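PDB 1A0I: DNA ligase from Enterobacteria phage T7, which uses ATP to seal breaks in the backbone of duplex DNA, probably by way of a covalent enzyme-adenylate and during replication of the phage genome. Local coordinates for residues F267-L270 and L276-A279; A259-V264 and A285-F290; T291-E296 and N319-W324. All blocks are in the same frame, centred on the assembly; numbering follows the deposited sequence.

Interaction 1 of 3, residues F267-L270 and L276-A279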
ATOM      1  N   PHE A 267     -18.528  -2.176 -14.617  1.00 33.90           N
ATOM      2  CA  PHE A 267     -19.913  -2.576 -14.819  1.00 29.34           C
ATOM      3  C   PHE A 267     -21.002  -1.659 -14.270  1.00 31.72           C
ATOM      4  O   PHE A 267     -20.825  -0.832 -13.372  1.00 33.04           O
ATOM      5  CB  PHE A 267     -20.125  -3.950 -14.221  1.00 21.84           C
ATOM      6  CG  PHE A 267     -19.168  -4.964 -14.792  1.00 20.66           C
ATOM      7  CD1 PHE A 267     -19.191  -5.247 -16.152  1.00 17.57           C
ATOM      8  CD2 PHE A 267     -18.256  -5.591 -13.956  1.00 23.25           C
ATOM      9  CE1 PHE A 267     -18.298  -6.175 -16.679  1.00 15.55           C
ATOM     10  CE2 PHE A 267     -17.364  -6.509 -14.487  1.00 17.98           C
ATOM     11  CZ  PHE A 267     -17.392  -6.806 -15.844  1.00  6.51           C
ATOM     12  N   GLU A 268     -22.182  -1.796 -14.846  1.00 31.50           N
ATOM     13  CA  GLU A 268     -23.368  -1.123 -14.356  1.00 37.45           C
ATOM     14  C   GLU A 268     -23.805  -2.128 -13.311  1.00 34.98           C
ATOM     15  O   GLU A 268     -23.996  -3.311 -13.659  1.00 33.93           O
ATOM     16  CB  GLU A 268     -24.414  -1.016 -15.460  1.00 47.29           C
ATOM     17  CG  GLU A 268     -24.890   0.353 -15.939  1.00 60.79           C
ATOM     18  CD  GLU A 268     -25.851   1.061 -14.981  1.00 63.00           C
ATOM     19  OE1 GLU A 268     -25.510   1.200 -13.808  1.00 69.59           O
ATOM     20  OE2 GLU A 268     -26.929   1.485 -15.400  1.00 53.62           O
ATOM     21  N   VAL A 269     -23.865  -1.759 -12.029  1.00 29.59           N
ATOM     22  CA  VAL A 269     -24.278  -2.719 -11.027  1.00 38.23           C
ATOM     23  C   VAL A 269     -25.498  -2.220 -10.254  1.00 48.19           C
ATOM     24  O   VAL A 269     -25.569  -1.139  -9.643  1.00 41.08           O
ATOM     25  CB  VAL A 269     -23.061  -3.029 -10.078  1.00 34.92           C
ATOM     26  CG1 VAL A 269     -23.457  -4.031  -8.998  1.00 33.92           C
ATOM     27  CG2 VAL A 269     -21.933  -3.684 -10.879  1.00 35.67           C
ATOM     28  N   LEU A 270     -26.531  -3.067 -10.381  1.00 54.67           N
ATOM     29  CA  LEU A 270     -27.802  -2.819  -9.721  1.00 55.15           C
ATOM     30  C   LEU A 270     -27.592  -3.348  -8.317  1.00 51.58           C
ATOM     31  O   LEU A 270     -27.305  -4.527  -8.085  1.00 53.60           O
ATOM     32  CB  LEU A 270     -28.967  -3.594 -10.365  1.00 47.49           C
ATOM     33  CG  LEU A 270     -30.467  -3.354 -10.012  1.00 44.28           C
ATOM     34  CD1 LEU A 270     -30.890  -4.171  -8.792  1.00 53.06           C
ATOM     35  CD2 LEU A 270     -30.695  -1.863  -9.799  1.00 45.39           C
ATOM     36  N   LEU A 276     -28.371   2.195  -8.988  1.00 41.01           N
ATOM     37  CA  LEU A 276     -27.517   1.779 -10.073  1.00 44.26           C
ATOM     38  C   LEU A 276     -26.203   2.501  -9.790  1.00 46.45           C
ATOM     39  O   LEU A 276     -26.156   3.730  -9.636  1.00 52.76           O
ATOM     40  CB  LEU A 276     -28.204   2.196 -11.374  1.00 43.80           C
ATOM     41  CG  LEU A 276     -29.317   1.199 -11.763  1.00 40.81           C
ATOM     42  CD1 LEU A 276     -30.169   1.796 -12.858  1.00 35.07           C
ATOM     43  CD2 LEU A 276     -28.706  -0.125 -12.216  1.00 27.52           C
ATOM     44  N   VAL A 277     -25.166   1.699  -9.548  1.00 39.76           N
ATOM     45  CA  VAL A 277     -23.833   2.172  -9.240  1.00 22.01           C
ATOM     46  C   VAL A 277     -22.873   1.783 -10.354  1.00 22.70           C
ATOM     47  O   VAL A 277     -22.874   0.637 -10.822  1.00 25.33           O
ATOM     48  CB  VAL A 277     -23.395   1.560  -7.862  1.00 33.98           C
ATOM     49  CG1 VAL A 277     -22.888   0.117  -7.957  1.00 20.14           C
ATOM     50  CG2 VAL A 277     -22.294   2.439  -7.301  1.00 45.98           C
ATOM     51  N   ASN A 278     -22.003   2.670 -10.827  1.00 20.94           N
ATOM     52  CA  ASN A 278     -21.042   2.227 -11.822  1.00 14.59           C
ATOM     53  C   ASN A 278     -19.711   1.945 -11.166  1.00 20.61           C
ATOM     54  O   ASN A 278     -18.902   2.819 -10.858  1.00 25.81           O
ATOM     55  CB  ASN A 278     -20.892   3.269 -12.929  1.00  2.00           C
ATOM     56  CG  ASN A 278     -22.062   3.145 -13.909  1.00 19.57           C
ATOM     57  OD1 ASN A 278     -22.511   4.146 -14.441  1.00 29.76           O
ATOM     58  ND2 ASN A 278     -22.642   2.000 -14.219  1.00 19.71           N
ATOM     59  N   ALA A 279     -19.584   0.660 -10.858  1.00 20.75           N
ATOM     60  CA  ALA A 279     -18.425   0.072 -10.217  1.00 11.77           C
ATOM     61  C   ALA A 279     -17.279   0.005 -11.190  1.00 20.06           C
ATOM     62  O   ALA A 279     -17.258  -0.893 -12.047  1.00 26.12           O
ATOM     63  CB  ALA A 279     -18.687  -1.353  -9.786  1.00 15.56           C
TER
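Residues Phe267-Leu270 and Leu276-Ala279 are the paired arms of an antiparallel beta hairpin in the OB-fold domain of the ligase, with strand axes 4.7 Å apart and running at 145° to each other. Val269 and Val277 form a hydrogen-bonded pair: Val269 N reaches Val277 O at 2.9 Å, and the return bond from Val277 N to Val269 O is almost straight, 179° at the hydrogen. Toward the end of the second strand Phe267 N still donates to Ala279 O at 3.1 Å, while the bond from Ala279 N to Phe267 O is weak.

One face carries Phe267, Val269, Val277 and Ala279 and is buried; Ile328 of strand 325-330 touches both valines and the alanine. Val277 CG1 sits between its own N and carbonyl carbon, which turns it toward the neighbouring strand, 3.8 Å from Val269 CB. On the other face Leu270 CD2 meets Leu276 CD2 at 3.6 Å, methyl against methyl. Glu268 bends at chi2 and its side chain crosses that of Asn278 at a slant, their carboxylate and amide planes 70° apart. Asn278 ND2 lies 3.0 Å from Glu268 OE1; a weak hydrogen bond, 3.5 Å long, runs from Asn278 ND2 to Phe267 O.

Interaction 2 of 3, residues A259-V264 and A285-F290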
ATOM      1  N   ALA A 259      -9.648  10.795 -22.212  1.00 66.09           N
ATOM      2  CA  ALA A 259      -9.015   9.847 -21.278  1.00 58.77           C
ATOM      3  C   ALA A 259      -8.494   8.483 -21.737  1.00 57.50           C
ATOM      4  O   ALA A 259      -9.041   7.810 -22.588  1.00 60.31           O
ATOM      5  CB  ALA A 259      -9.938   9.507 -20.104  1.00 62.93           C
ATOM      6  N   ASN A 260      -7.318   8.185 -21.196  1.00 55.34           N
ATOM      7  CA  ASN A 260      -6.637   6.888 -21.127  1.00 59.66           C
ATOM      8  C   ASN A 260      -7.240   5.637 -21.756  1.00 56.87           C
ATOM      9  O   ASN A 260      -6.572   4.875 -22.457  1.00 54.98           O
ATOM     10  CB  ASN A 260      -6.388   6.529 -19.671  1.00 83.65           C
ATOM     11  CG  ASN A 260      -5.026   6.650 -19.005  1.00 96.39           C
ATOM     12  OD1 ASN A 260      -4.309   5.685 -18.688  1.00100.49           O
ATOM     13  ND2 ASN A 260      -4.626   7.886 -18.720  1.00103.14           N
ATOM     14  N   GLU A 261      -8.502   5.388 -21.440  1.00 53.61           N
ATOM     15  CA  GLU A 261      -9.155   4.172 -21.828  1.00 56.28           C
ATOM     16  C   GLU A 261     -10.025   4.322 -23.067  1.00 57.77           C
ATOM     17  O   GLU A 261     -10.784   5.275 -23.249  1.00 63.88           O
ATOM     18  CB  GLU A 261      -9.981   3.701 -20.644  1.00 61.32           C
ATOM     19  CG  GLU A 261      -9.209   3.247 -19.391  1.00 61.39           C
ATOM     20  CD  GLU A 261      -8.771   4.350 -18.426  1.00 60.77           C
ATOM     21  OE1 GLU A 261      -9.550   5.278 -18.211  1.00 55.22           O
ATOM     22  OE2 GLU A 261      -7.639   4.294 -17.920  1.00 64.63           O
ATOM     23  N   GLY A 262      -9.932   3.332 -23.943  1.00 55.38           N
ATOM     24  CA  GLY A 262     -10.805   3.274 -25.096  1.00 45.78           C
ATOM     25  C   GLY A 262     -11.674   2.025 -24.992  1.00 46.35           C
ATOM     26  O   GLY A 262     -12.377   1.709 -25.949  1.00 45.81           O
ATOM     27  N   LYS A 263     -11.614   1.242 -23.897  1.00 45.29           N
ATOM     28  CA  LYS A 263     -12.382   0.015 -23.686  1.00 42.32           C
ATOM     29  C   LYS A 263     -12.575  -0.311 -22.176  1.00 30.65           C
ATOM     30  O   LYS A 263     -11.698   0.009 -21.389  1.00 42.72           O
ATOM     31  CB  LYS A 263     -11.659  -1.127 -24.434  1.00 55.61           C
ATOM     32  CG  LYS A 263     -11.949  -1.256 -25.948  1.00 63.89           C
ATOM     33  CD  LYS A 263     -10.967  -2.216 -26.630  1.00 73.60           C
ATOM     34  CE  LYS A 263     -11.273  -2.462 -28.104  1.00 70.29           C
ATOM     35  NZ  LYS A 263     -10.786  -1.399 -28.976  1.00 67.26           N
ATOM     36  N   VAL A 264     -13.688  -0.982 -21.834  1.00 14.46           N
ATOM     37  CA  VAL A 264     -14.314  -1.315 -20.547  1.00 14.47           C
ATOM     38  C   VAL A 264     -13.549  -1.372 -19.245  1.00 21.02           C
ATOM     39  O   VAL A 264     -12.824  -2.291 -18.857  1.00 25.60           O
ATOM     40  CB  VAL A 264     -15.174  -2.670 -20.772  1.00  8.35           C
ATOM     41  CG1 VAL A 264     -14.327  -3.785 -21.284  1.00 27.80           C
ATOM     42  CG2 VAL A 264     -15.804  -3.158 -19.486  1.00 20.68           C
ATOM     43  N   ALA A 285      -5.404  -4.680 -15.969  1.00 29.31           N
ATOM     44  CA  ALA A 285      -5.345  -6.085 -16.324  1.00 30.45           C
ATOM     45  C   ALA A 285      -6.776  -6.620 -16.384  1.00 31.58           C
ATOM     46  O   ALA A 285      -7.156  -7.273 -17.348  1.00 37.25           O
ATOM     47  CB  ALA A 285      -4.547  -6.859 -15.272  1.00 29.67           C
ATOM     48  N   LEU A 286      -7.649  -6.260 -15.447  1.00 29.68           N
ATOM     49  CA  LEU A 286      -9.027  -6.692 -15.517  1.00 23.76           C
ATOM     50  C   LEU A 286      -9.732  -5.950 -16.669  1.00 28.60           C
ATOM     51  O   LEU A 286     -10.521  -6.556 -17.379  1.00 36.97           O
ATOM     52  CB  LEU A 286      -9.632  -6.410 -14.174  1.00 21.15           C
ATOM     53  CG  LEU A 286     -10.383  -7.491 -13.416  1.00 27.15           C
ATOM     54  CD1 LEU A 286      -9.563  -8.759 -13.346  1.00 34.26           C
ATOM     55  CD2 LEU A 286     -10.689  -6.977 -12.021  1.00 22.52           C
ATOM     56  N   MET A 287      -9.467  -4.665 -16.929  1.00 33.56           N
ATOM     57  CA  MET A 287     -10.012  -3.934 -18.085  1.00 30.53           C
ATOM     58  C   MET A 287      -9.773  -4.627 -19.418  1.00 28.96           C
ATOM     59  O   MET A 287     -10.726  -4.972 -20.117  1.00 35.17           O
ATOM     60  CB  MET A 287      -9.398  -2.564 -18.271  1.00 32.25           C
ATOM     61  CG  MET A 287      -9.916  -1.391 -17.481  1.00 31.03           C
ATOM     62  SD  MET A 287      -8.800   0.023 -17.642  1.00 29.66           S
ATOM     63  CE  MET A 287      -8.853   0.551 -15.968  1.00 15.60           C
ATOM     64  N   ASP A 288      -8.511  -4.918 -19.740  1.00 35.74           N
ATOM     65  CA  ASP A 288      -8.134  -5.521 -21.003  1.00 37.98           C
ATOM     66  C   ASP A 288      -8.625  -6.953 -21.069  1.00 39.74           C
ATOM     67  O   ASP A 288      -8.936  -7.418 -22.149  1.00 46.99           O
ATOM     68  CB  ASP A 288      -6.603  -5.404 -21.149  1.00 33.25           C
ATOM     69  CG  ASP A 288      -6.163  -3.924 -21.261  1.00 46.68           C
ATOM     70  OD1 ASP A 288      -6.299  -3.325 -22.327  1.00 52.18           O
ATOM     71  OD2 ASP A 288      -5.712  -3.333 -20.279  1.00 52.82           O
ATOM     72  N   GLU A 289      -8.823  -7.688 -19.966  1.00 50.86           N
ATOM     73  CA  GLU A 289      -9.354  -9.059 -19.948  1.00 44.38           C
ATOM     74  C   GLU A 289     -10.859  -9.031 -20.264  1.00 47.75           C
ATOM     75  O   GLU A 289     -11.343  -9.728 -21.163  1.00 54.61           O
ATOM     76  CB  GLU A 289      -9.121  -9.657 -18.568  1.00 39.49           C
ATOM     77  CG  GLU A 289      -9.144 -11.165 -18.403  1.00 54.54           C
ATOM     78  CD  GLU A 289      -9.224 -11.599 -16.933  1.00 57.55           C
ATOM     79  OE1 GLU A 289     -10.307 -11.539 -16.331  1.00 44.25           O
ATOM     80  OE2 GLU A 289      -8.196 -12.011 -16.394  1.00 57.21           O
ATOM     81  N   PHE A 290     -11.616  -8.152 -19.596  1.00 40.55           N
ATOM     82  CA  PHE A 290     -13.045  -7.952 -19.834  1.00 32.02           C
ATOM     83  C   PHE A 290     -13.371  -7.468 -21.244  1.00 33.75           C
ATOM     84  O   PHE A 290     -14.401  -7.876 -21.796  1.00 26.52           O
ATOM     85  CB  PHE A 290     -13.618  -6.936 -18.846  1.00 27.11           C
ATOM     86  CG  PHE A 290     -13.662  -7.408 -17.409  1.00 13.06           C
ATOM     87  CD1 PHE A 290     -13.491  -8.754 -17.082  1.00 21.60           C
ATOM     88  CD2 PHE A 290     -13.888  -6.470 -16.415  1.00 23.52           C
ATOM     89  CE1 PHE A 290     -13.556  -9.167 -15.760  1.00 21.62           C
ATOM     90  CE2 PHE A 290     -13.951  -6.884 -15.091  1.00 34.30           C
ATOM     91  CZ  PHE A 290     -13.789  -8.227 -14.768  1.00 35.71           C
TER
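Glu261 makes the first touch between the loop Ala259-Val264 and the opening turns of the helix that starts at Ala285: its CG lies 3.7 Å from Met287 SD. The two side chains cross at about a right angle, the methylene of the glutamate meeting the sulfur of the methionine. The Glu261 chain bends at chi2 (84°), so the carboxylate does not continue in line with the CA-CB bond, and OE2 makes a long, weak ion pair with Arg284, just ahead of the helix. The chain then passes through Gly262 and Lys263, and the lysine side chain leads away to pack on Trp253, Phe304 and Thr291.

Val264 closes the contact with both backbone and side chain. Val264 O points at the flank of Met287, 3.3 Å from Met287 CG and 3.5 Å from Met287 CB; Met287 CA also approaches Val264 O at 3.3 Å as a CA-H...O contact, 131° at the hydrogen. Val264 CG1 lies against the next turn of the helix, 4.0 Å from Phe290 CB and 3.8 Å from Phe290 C. No hydrogen bond crosses between the two segments, so the join is one of packing.

In the OB-fold domain, the loop between strands 242-252 and 266-270 runs beside helix 285-298. Val264 is wedged among Met287, Phe290, Thr291 and Trp253, while the ring of Phe290 turns toward the sheet to meet Phe267 of strand 266-270 and Phe344 of strand 343-347.

Interaction 3 of 3, residues T291-E296 and N319-W324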
ATOM      1  N   THR A 291     -12.565  -6.595 -21.854  1.00 32.19           N
ATOM      2  CA  THR A 291     -12.815  -6.166 -23.222  1.00 36.96           C
ATOM      3  C   THR A 291     -12.644  -7.332 -24.154  1.00 44.34           C
ATOM      4  O   THR A 291     -13.560  -7.492 -24.955  1.00 43.00           O
ATOM      5  CB  THR A 291     -11.874  -5.085 -23.744  1.00 33.19           C
ATOM      6  OG1 THR A 291     -11.574  -4.094 -22.776  1.00 17.89           O
ATOM      7  CG2 THR A 291     -12.581  -4.464 -24.925  1.00 27.48           C
ATOM      8  N   GLU A 292     -11.598  -8.161 -24.132  1.00 52.70           N
ATOM      9  CA  GLU A 292     -11.445  -9.321 -24.998  1.00 54.06           C
ATOM     10  C   GLU A 292     -12.680 -10.163 -24.929  1.00 43.85           C
ATOM     11  O   GLU A 292     -13.289 -10.369 -25.980  1.00 44.02           O
ATOM     12  CB  GLU A 292     -10.228 -10.147 -24.572  1.00 61.54           C
ATOM     13  CG  GLU A 292      -9.098 -10.029 -25.591  1.00 76.72           C
ATOM     14  CD  GLU A 292      -8.775  -8.613 -26.084  1.00 86.05           C
ATOM     15  OE1 GLU A 292      -8.145  -7.818 -25.398  1.00 86.49           O
ATOM     16  OE2 GLU A 292      -9.151  -8.301 -27.210  1.00 94.18           O
ATOM     17  N   THR A 293     -13.145 -10.518 -23.737  1.00 32.17           N
ATOM     18  CA  THR A 293     -14.402 -11.221 -23.582  1.00 38.71           C
ATOM     19  C   THR A 293     -15.562 -10.471 -24.284  1.00 40.48           C
ATOM     20  O   THR A 293     -16.319 -11.069 -25.068  1.00 44.19           O
ATOM     21  CB  THR A 293     -14.611 -11.382 -22.054  1.00 33.83           C
ATOM     22  OG1 THR A 293     -13.370 -11.852 -21.544  1.00 42.59           O
ATOM     23  CG2 THR A 293     -15.674 -12.393 -21.678  1.00 37.27           C
ATOM     24  N   VAL A 294     -15.704  -9.155 -24.089  1.00 37.34           N
ATOM     25  CA  VAL A 294     -16.728  -8.390 -24.788  1.00 28.65           C
ATOM     26  C   VAL A 294     -16.466  -8.438 -26.293  1.00 28.25           C
ATOM     27  O   VAL A 294     -17.354  -8.764 -27.075  1.00 37.89           O
ATOM     28  CB  VAL A 294     -16.702  -6.945 -24.216  1.00 28.54           C
ATOM     29  CG1 VAL A 294     -17.545  -5.976 -25.001  1.00 21.31           C
ATOM     30  CG2 VAL A 294     -17.275  -7.013 -22.817  1.00 25.71           C
ATOM     31  N   LYS A 295     -15.226  -8.329 -26.740  1.00 21.37           N
ATOM     32  CA  LYS A 295     -14.880  -8.258 -28.139  1.00 27.88           C
ATOM     33  C   LYS A 295     -15.189  -9.556 -28.834  1.00 31.02           C
ATOM     34  O   LYS A 295     -15.738  -9.495 -29.926  1.00 43.31           O
ATOM     35  CB  LYS A 295     -13.394  -7.912 -28.292  1.00 22.43           C
ATOM     36  CG  LYS A 295     -12.884  -7.780 -29.717  1.00 15.92           C
ATOM     37  CD  LYS A 295     -11.546  -7.071 -29.704  1.00 17.63           C
ATOM     38  CE  LYS A 295     -10.452  -7.854 -30.424  1.00 35.38           C
ATOM     39  NZ  LYS A 295      -9.129  -7.733 -29.812  1.00 44.62           N
ATOM     40  N   GLU A 296     -14.991 -10.700 -28.203  1.00 36.37           N
ATOM     41  CA  GLU A 296     -15.207 -11.990 -28.838  1.00 43.39           C
ATOM     42  C   GLU A 296     -16.667 -12.374 -28.972  1.00 31.04           C
ATOM     43  O   GLU A 296     -17.144 -12.832 -30.023  1.00 19.29           O
ATOM     44  CB  GLU A 296     -14.498 -13.069 -28.044  1.00 57.96           C
ATOM     45  CG  GLU A 296     -13.959 -14.176 -28.931  1.00 86.89           C
ATOM     46  CD  GLU A 296     -12.645 -13.851 -29.658  1.00105.07           C
ATOM     47  OE1 GLU A 296     -12.388 -12.697 -30.032  1.00111.43           O
ATOM     48  OE2 GLU A 296     -11.878 -14.805 -29.848  1.00117.88           O
ATOM     49  N   ASN A 319     -22.726  -8.254 -24.073  1.00 48.61           N
ATOM     50  CA  ASN A 319     -22.001  -8.196 -22.814  1.00 44.42           C
ATOM     51  C   ASN A 319     -22.075  -9.610 -22.268  1.00 42.43           C
ATOM     52  O   ASN A 319     -23.100  -9.985 -21.687  1.00 50.28           O
ATOM     53  CB  ASN A 319     -22.668  -7.231 -21.812  1.00 39.71           C
ATOM     54  CG  ASN A 319     -22.342  -7.406 -20.325  1.00 33.23           C
ATOM     55  OD1 ASN A 319     -23.119  -6.965 -19.490  1.00 33.05           O
ATOM     56  ND2 ASN A 319     -21.255  -8.021 -19.857  1.00 14.35           N
ATOM     57  N   PRO A 320     -21.041 -10.448 -22.380  1.00 39.66           N
ATOM     58  CA  PRO A 320     -21.055 -11.813 -21.852  1.00 34.10           C
ATOM     59  C   PRO A 320     -20.905 -11.888 -20.333  1.00 38.01           C
ATOM     60  O   PRO A 320     -20.046 -12.604 -19.826  1.00 41.23           O
ATOM     61  CB  PRO A 320     -19.936 -12.471 -22.611  1.00 31.89           C
ATOM     62  CG  PRO A 320     -18.929 -11.364 -22.725  1.00 24.67           C
ATOM     63  CD  PRO A 320     -19.802 -10.177 -23.101  1.00 29.52           C
ATOM     64  N   TYR A 321     -21.680 -11.069 -19.624  1.00 37.89           N
ATOM     65  CA  TYR A 321     -21.679 -10.899 -18.182  1.00 38.23           C
ATOM     66  C   TYR A 321     -23.026 -10.319 -17.779  1.00 40.81           C
ATOM     67  O   TYR A 321     -23.219 -10.267 -16.572  1.00 49.35           O
ATOM     68  CB  TYR A 321     -20.596  -9.894 -17.608  1.00 33.84           C
ATOM     69  CG  TYR A 321     -19.122 -10.187 -17.881  1.00 22.44           C
ATOM     70  CD1 TYR A 321     -18.400 -11.131 -17.143  1.00 24.83           C
ATOM     71  CD2 TYR A 321     -18.511  -9.561 -18.956  1.00 35.39           C
ATOM     72  CE1 TYR A 321     -17.080 -11.455 -17.487  1.00  7.87           C
ATOM     73  CE2 TYR A 321     -17.205  -9.876 -19.310  1.00 30.40           C
ATOM     74  CZ  TYR A 321     -16.500 -10.817 -18.576  1.00 10.02           C
ATOM     75  OH  TYR A 321     -15.200 -11.077 -18.945  1.00 32.07           O
ATOM     76  N   ASP A 322     -23.981  -9.851 -18.613  1.00 43.53           N
ATOM     77  CA  ASP A 322     -25.245  -9.299 -18.094  1.00 40.51           C
ATOM     78  C   ASP A 322     -25.903 -10.330 -17.186  1.00 44.49           C
ATOM     79  O   ASP A 322     -25.790 -11.543 -17.407  1.00 54.93           O
ATOM     80  CB  ASP A 322     -26.243  -8.936 -19.227  1.00 35.19           C
ATOM     81  CG  ASP A 322     -27.499  -8.141 -18.793  1.00 51.37           C
ATOM     82  OD1 ASP A 322     -27.849  -8.025 -17.616  1.00 60.64           O
ATOM     83  OD2 ASP A 322     -28.213  -7.573 -19.615  1.00 54.73           O
ATOM     84  N   GLY A 323     -26.417  -9.851 -16.060  1.00 46.28           N
ATOM     85  CA  GLY A 323     -27.106 -10.692 -15.103  1.00 42.98           C
ATOM     86  C   GLY A 323     -26.165 -11.342 -14.099  1.00 49.25           C
ATOM     87  O   GLY A 323     -26.599 -11.857 -13.064  1.00 50.64           O
ATOM     88  N   TRP A 324     -24.850 -11.324 -14.367  1.00 50.52           N
ATOM     89  CA  TRP A 324     -23.850 -11.912 -13.495  1.00 46.27           C
ATOM     90  C   TRP A 324     -23.864 -11.261 -12.142  1.00 43.10           C
ATOM     91  O   TRP A 324     -23.568 -10.079 -12.028  1.00 40.74           O
ATOM     92  CB  TRP A 324     -22.492 -11.732 -14.113  1.00 52.12           C
ATOM     93  CG  TRP A 324     -21.636 -12.983 -14.050  1.00 67.54           C
ATOM     94  CD1 TRP A 324     -21.353 -13.583 -12.850  1.00 75.07           C
ATOM     95  CD2 TRP A 324     -21.035 -13.616 -15.099  1.00 62.08           C
ATOM     96  NE1 TRP A 324     -20.561 -14.590 -13.146  1.00 83.55           N
ATOM     97  CE2 TRP A 324     -20.338 -14.653 -14.466  1.00 59.94           C
ATOM     98  CE3 TRP A 324     -20.967 -13.470 -16.466  1.00 58.85           C
ATOM     99  CZ2 TRP A 324     -19.568 -15.555 -15.202  1.00 52.81           C
ATOM    100  CZ3 TRP A 324     -20.203 -14.356 -17.213  1.00 63.22           C
ATOM    101  CH2 TRP A 324     -19.510 -15.392 -16.589  1.00 63.75           C
TER
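In the OB-fold domain, helix 285-298 is met along one flank by the loop that leads into strand 325-330, and Thr293 and Val294 of the helix take Pro320 and Tyr321 of that loop. Pro320 is the centre of an inverse gamma turn, closed by a bond from Tyr321 N to Asn319 O of 2.7 Å. A type II beta turn from Tyr321 to Trp324 follows, with Gly323 at positive phi. Asn319 O also accepts from Asp322 N, so two backbone donors grip it from the same face of its plane.

The proline ring lies against the helix: Pro320 CG approaches Thr293 O at 3.5 Å and Thr293 CG2 at 3.6 Å, while Pro320 CD faces Val294, 4.1 Å from Val294 CG2. Beside it the Tyr321 side chain crosses Thr293 at about a right angle. Tyr321 also packs against Phe290, Phe267 and Phe347, which places its ring in the aromatic cluster between helix and sheet. Thr293 CG2, anti to its own N, is directed at the phenol end of the ring, whereas OG1 lies beside the backbone N and hydrogen-bonds Glu289 O one turn back. Thr293 OG1 lies 3.3 Å from Tyr321 OH.

From the N-terminal side, the loop 259-264 comes first, followed by the hairpin strands 267-270 and 276-279, and then helix 285-298. Interaction 1 closes the short hairpin loop and falls wholly within the longer excursion that interaction 2 closes when the helix returns to 259-264. Interaction 3 follows in series, bringing 319-324 back to the later turns of the same helix; no contacts cross. The helix is therefore held by a loop from before the hairpin and another from before strand 325-330. Aromatic packing joins all three: Phe267 of interaction 1 touches Phe290 of interaction 2 and Tyr321 of interaction 3, tying sheet, helix and loops together.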